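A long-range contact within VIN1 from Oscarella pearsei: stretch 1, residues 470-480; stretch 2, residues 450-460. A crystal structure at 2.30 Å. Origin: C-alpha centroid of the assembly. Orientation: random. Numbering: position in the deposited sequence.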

# COMPACT_ATOMS: atom_id res chain seq x y z
N ASP A 470 -2.82 17.32 31.70
CA ASP A 470 -2.96 15.94 31.27
C ASP A 470 -3.38 15.86 29.81
O ASP A 470 -2.93 14.96 29.08
CB ASP A 470 -3.97 15.21 32.16
CG ASP A 470 -3.71 15.42 33.64
OD1 ASP A 470 -2.61 15.89 33.99
OD2 ASP A 470 -4.61 15.11 34.45
N TYR A 471 -4.23 16.79 29.36
CA TYR A 471 -4.62 16.78 27.95
C TYR A 471 -3.44 17.13 27.05
O TYR A 471 -3.25 16.50 26.00
CB TYR A 471 -5.78 17.75 27.72
CG TYR A 471 -6.35 17.64 26.32
CD1 TYR A 471 -7.10 16.54 25.95
CD2 TYR A 471 -6.14 18.64 25.38
CE1 TYR A 471 -7.62 16.43 24.68
CE2 TYR A 471 -6.66 18.54 24.11
CZ TYR A 471 -7.40 17.43 23.76
OH TYR A 471 -7.92 17.32 22.49
N LEU A 472 -2.63 18.12 27.45
CA LEU A 472 -1.43 18.45 26.69
C LEU A 472 -0.49 17.25 26.61
O LEU A 472 0.09 16.98 25.55
CB LEU A 472 -0.72 19.65 27.30
CG LEU A 472 0.68 19.98 26.75
CD1 LEU A 472 0.63 20.25 25.25
CD2 LEU A 472 1.30 21.15 27.49
N ARG A 473 -0.33 16.53 27.72
CA ARG A 473 0.52 15.34 27.69
C ARG A 473 -0.05 14.28 26.76
O ARG A 473 0.70 13.62 26.02
CB ARG A 473 0.69 14.78 29.10
CG ARG A 473 1.47 13.48 29.17
CD ARG A 473 1.86 13.15 30.60
NE ARG A 473 0.76 13.41 31.52
CZ ARG A 473 0.83 13.22 32.84
NH1 ARG A 473 1.94 12.76 33.39
NH2 ARG A 473 -0.22 13.49 33.60
N THR A 474 -1.37 14.10 26.76
CA THR A 474 -1.99 13.12 25.89
C THR A 474 -1.77 13.46 24.42
O THR A 474 -1.39 12.60 23.61
CB THR A 474 -3.49 13.02 26.19
OG1 THR A 474 -3.68 12.61 27.55
CG2 THR A 474 -4.14 12.01 25.27
N VAL A 475 -2.00 14.72 24.05
CA VAL A 475 -1.76 15.15 22.67
C VAL A 475 -0.29 14.97 22.32
O VAL A 475 0.05 14.57 21.20
CB VAL A 475 -2.22 16.61 22.48
CG1 VAL A 475 -1.90 17.08 21.07
CG2 VAL A 475 -3.71 16.73 22.76
N LYS A 476 0.60 15.25 23.27
CA LYS A 476 2.03 15.04 23.04
C LYS A 476 2.32 13.59 22.71
O LYS A 476 3.11 13.29 21.80
CB LYS A 476 2.83 15.49 24.26
CG LYS A 476 4.34 15.43 24.06
CD LYS A 476 5.11 15.78 25.33
CE LYS A 476 5.00 14.67 26.36
NZ LYS A 476 5.95 14.87 27.50
N GLU A 477 1.69 12.66 23.43
CA GLU A 477 1.94 11.24 23.17
C GLU A 477 1.31 10.79 21.85
O GLU A 477 1.83 9.88 21.21
CB GLU A 477 1.43 10.39 24.33
CG GLU A 477 2.16 10.67 25.64
CD GLU A 477 1.54 9.95 26.82
OE1 GLU A 477 2.20 9.07 27.40
OE2 GLU A 477 0.37 10.26 27.15
N LYS A 478 0.20 11.41 21.44
CA LYS A 478 -0.33 11.11 20.11
C LYS A 478 0.62 11.57 19.02
O LYS A 478 0.88 10.84 18.06
CB LYS A 478 -1.70 11.76 19.93
CG LYS A 478 -2.79 11.13 20.79
CD LYS A 478 -2.92 9.66 20.48
CE LYS A 478 -3.67 8.93 21.58
NZ LYS A 478 -3.77 7.47 21.30
N TRP A 479 1.17 12.79 19.16
CA TRP A 479 2.13 13.27 18.18
C TRP A 479 3.38 12.39 18.15
O TRP A 479 3.89 12.07 17.08
CB TRP A 479 2.51 14.72 18.47
CG TRP A 479 3.39 15.33 17.41
CD1 TRP A 479 2.98 16.13 16.38
CD2 TRP A 479 4.81 15.19 17.27
NE1 TRP A 479 4.06 16.49 15.60
CE2 TRP A 479 5.19 15.92 16.13
CE3 TRP A 479 5.79 14.51 17.99
CZ2 TRP A 479 6.52 16.00 15.70
CZ3 TRP A 479 7.10 14.58 17.57
CH2 TRP A 479 7.45 15.32 16.43
N LEU A 480 3.87 11.99 19.33
CA LEU A 480 5.05 11.13 19.37
C LEU A 480 4.77 9.77 18.76
O LEU A 480 5.64 9.18 18.10
CB LEU A 480 5.54 10.98 20.81
CG LEU A 480 6.24 12.19 21.43
CD1 LEU A 480 6.65 11.91 22.88
CD2 LEU A 480 7.45 12.59 20.60
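Stretch 2, residues 450-460: TAVVPAARVVL

How does stretch 2 run relative to stretch 1? Residues 470-480 form a continuous piece of a longer helix, and residues 452-460 form a second helix that lies nearly antiparallel to it. Their N-to-C directions differ by 157°, with a signed crossing angle of -157°, and the axes approach to 8.9 Å. The backbones come close at Leu472 and Ala455, whose CA atoms are 5.4 Å apart; farther along, the CA atoms of Val475 and Val452 are 6.4 Å apart. Because the chains run in opposite senses, climbing stretch 1 from Leu472 to Trp479 means descending stretch 2 from Val459 to Val452.

Which bump fills which hollow? Leu472 is the main projection, with 94 Å² of its area covered by stretch 2. Its CA-to-CB bond points toward the other helix, and with chi1 t and chi2 p its CD1 methyl settles over a low patch made by Ala455 and Ala456, and CD2 lies toward Val459. Each alanine offers a single methyl, so the leucine can come down close to the backbone: Leu472 CD1 is 3.5 Å from Ala456 N and 3.7 Å from Ala456 CB, and it stands 4.1 Å from Ala455 CB. One turn farther along stretch 2, Val459 raises a wall beside this hollow, its CG2 lying 3.7 Å from Leu472 CD2.

What closes the contact around Ala455? The CA-to-CB bond of Ala455 points toward stretch 1, and its small methyl is approached by Tyr471 as well as Leu472. Tyr471 CD2 lies 4.3 Å from Ala455 CB, the ring meeting the methyl obliquely.

How does the packing continue toward the start of stretch 2? Here the bumps are valines. Val475, one helical turn on from Tyr471, reaches with CG1 to 3.9 Å from Val452 CG2, and the same CG1 is 4.0 Å from Ala451 O, so it touches backbone as well as side chain. The CA-to-CB bond of Val452 points sideways, yet its CG2 also lies 4.0 Å from Trp479 CD1, again oblique to the ring. That one methyl thus meets both Val475 and Trp479, residues one turn apart on stretch 1.

What holds the two helices together? No hydrogen bond or salt bridge joins the stretches; the fit is apolar and buries 371 Å² over both sides. Two polar interactions lie within stretch 1 itself: Thr474 OG1 donates to Asp470 O at 2.9 Å, and Arg473 NH2 makes a salt bridge, with a weak hydrogen bond, to Asp470 OD1 at 3.4 Å.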

# COMPACT_ATOMS: atom_id res chain seq x y z
N THR A 450 -1.62 19.99 14.07
CA THR A 450 -2.43 21.20 14.20
C THR A 450 -2.97 21.40 15.62
O THR A 450 -3.33 22.53 15.98
CB THR A 450 -3.61 21.18 13.23
OG1 THR A 450 -4.57 20.19 13.64
CG2 THR A 450 -3.14 20.88 11.81
N ALA A 451 -3.01 20.35 16.44
CA ALA A 451 -3.60 20.43 17.77
C ALA A 451 -2.58 20.59 18.89
O ALA A 451 -2.97 20.75 20.05
CB ALA A 451 -4.46 19.19 18.04
N VAL A 452 -1.28 20.57 18.57
CA VAL A 452 -0.26 20.59 19.61
C VAL A 452 -0.11 21.99 20.20
O VAL A 452 -0.11 22.17 21.42
CB VAL A 452 1.07 20.06 19.04
CG1 VAL A 452 2.22 20.39 19.98
CG2 VAL A 452 0.98 18.56 18.81
N VAL A 453 0.03 23.00 19.34
CA VAL A 453 0.20 24.37 19.84
C VAL A 453 -1.02 24.86 20.60
O VAL A 453 -0.85 25.49 21.66
CB VAL A 453 0.62 25.31 18.69
CG1 VAL A 453 0.64 26.75 19.17
CG2 VAL A 453 1.98 24.90 18.15
N PRO A 454 -2.26 24.64 20.15
CA PRO A 454 -3.41 25.11 20.95
C PRO A 454 -3.45 24.53 22.36
O PRO A 454 -3.73 25.27 23.31
CB PRO A 454 -4.62 24.66 20.12
CG PRO A 454 -4.11 24.65 18.73
CD PRO A 454 -2.70 24.16 18.82
N ALA A 455 -3.18 23.24 22.52
CA ALA A 455 -3.22 22.63 23.85
C ALA A 455 -2.14 23.22 24.75
O ALA A 455 -2.41 23.61 25.90
CB ALA A 455 -3.08 21.12 23.75
N ALA A 456 -0.91 23.28 24.25
CA ALA A 456 0.18 23.88 25.02
C ALA A 456 -0.12 25.34 25.34
O ALA A 456 0.33 25.84 26.38
CB ALA A 456 1.49 23.76 24.26
N ARG A 457 -0.86 26.03 24.48
CA ARG A 457 -1.24 27.41 24.77
C ARG A 457 -2.33 27.48 25.84
O ARG A 457 -2.38 28.46 26.59
CB ARG A 457 -1.70 28.12 23.50
CG ARG A 457 -1.59 29.63 23.56
CD ARG A 457 -2.03 30.29 22.27
NE ARG A 457 -1.19 29.93 21.13
CZ ARG A 457 -0.11 30.61 20.76
NH1 ARG A 457 0.27 31.69 21.44
NH2 ARG A 457 0.61 30.21 19.72
N VAL A 458 -3.20 26.47 25.92
CA VAL A 458 -4.15 26.41 27.02
C VAL A 458 -3.41 26.20 28.33
O VAL A 458 -3.74 26.82 29.35
CB VAL A 458 -5.20 25.31 26.79
CG1 VAL A 458 -6.12 25.19 28.01
CG2 VAL A 458 -6.02 25.61 25.54
N VAL A 459 -2.41 25.32 28.34
CA VAL A 459 -1.63 25.13 29.56
C VAL A 459 -0.87 26.40 29.92
O VAL A 459 -0.82 26.80 31.09
CB VAL A 459 -0.68 23.93 29.41
CG1 VAL A 459 0.32 23.90 30.56
CG2 VAL A 459 -1.47 22.65 29.37
N LEU A 460 -0.30 27.08 28.92
CA LEU A 460 0.49 28.27 29.17
C LEU A 460 -0.31 29.34 29.90
O LEU A 460 0.22 30.03 30.78
CB LEU A 460 1.03 28.84 27.85
CG LEU A 460 1.79 30.16 27.94
CD1 LEU A 460 3.15 29.95 28.60
CD2 LEU A 460 1.93 30.80 26.57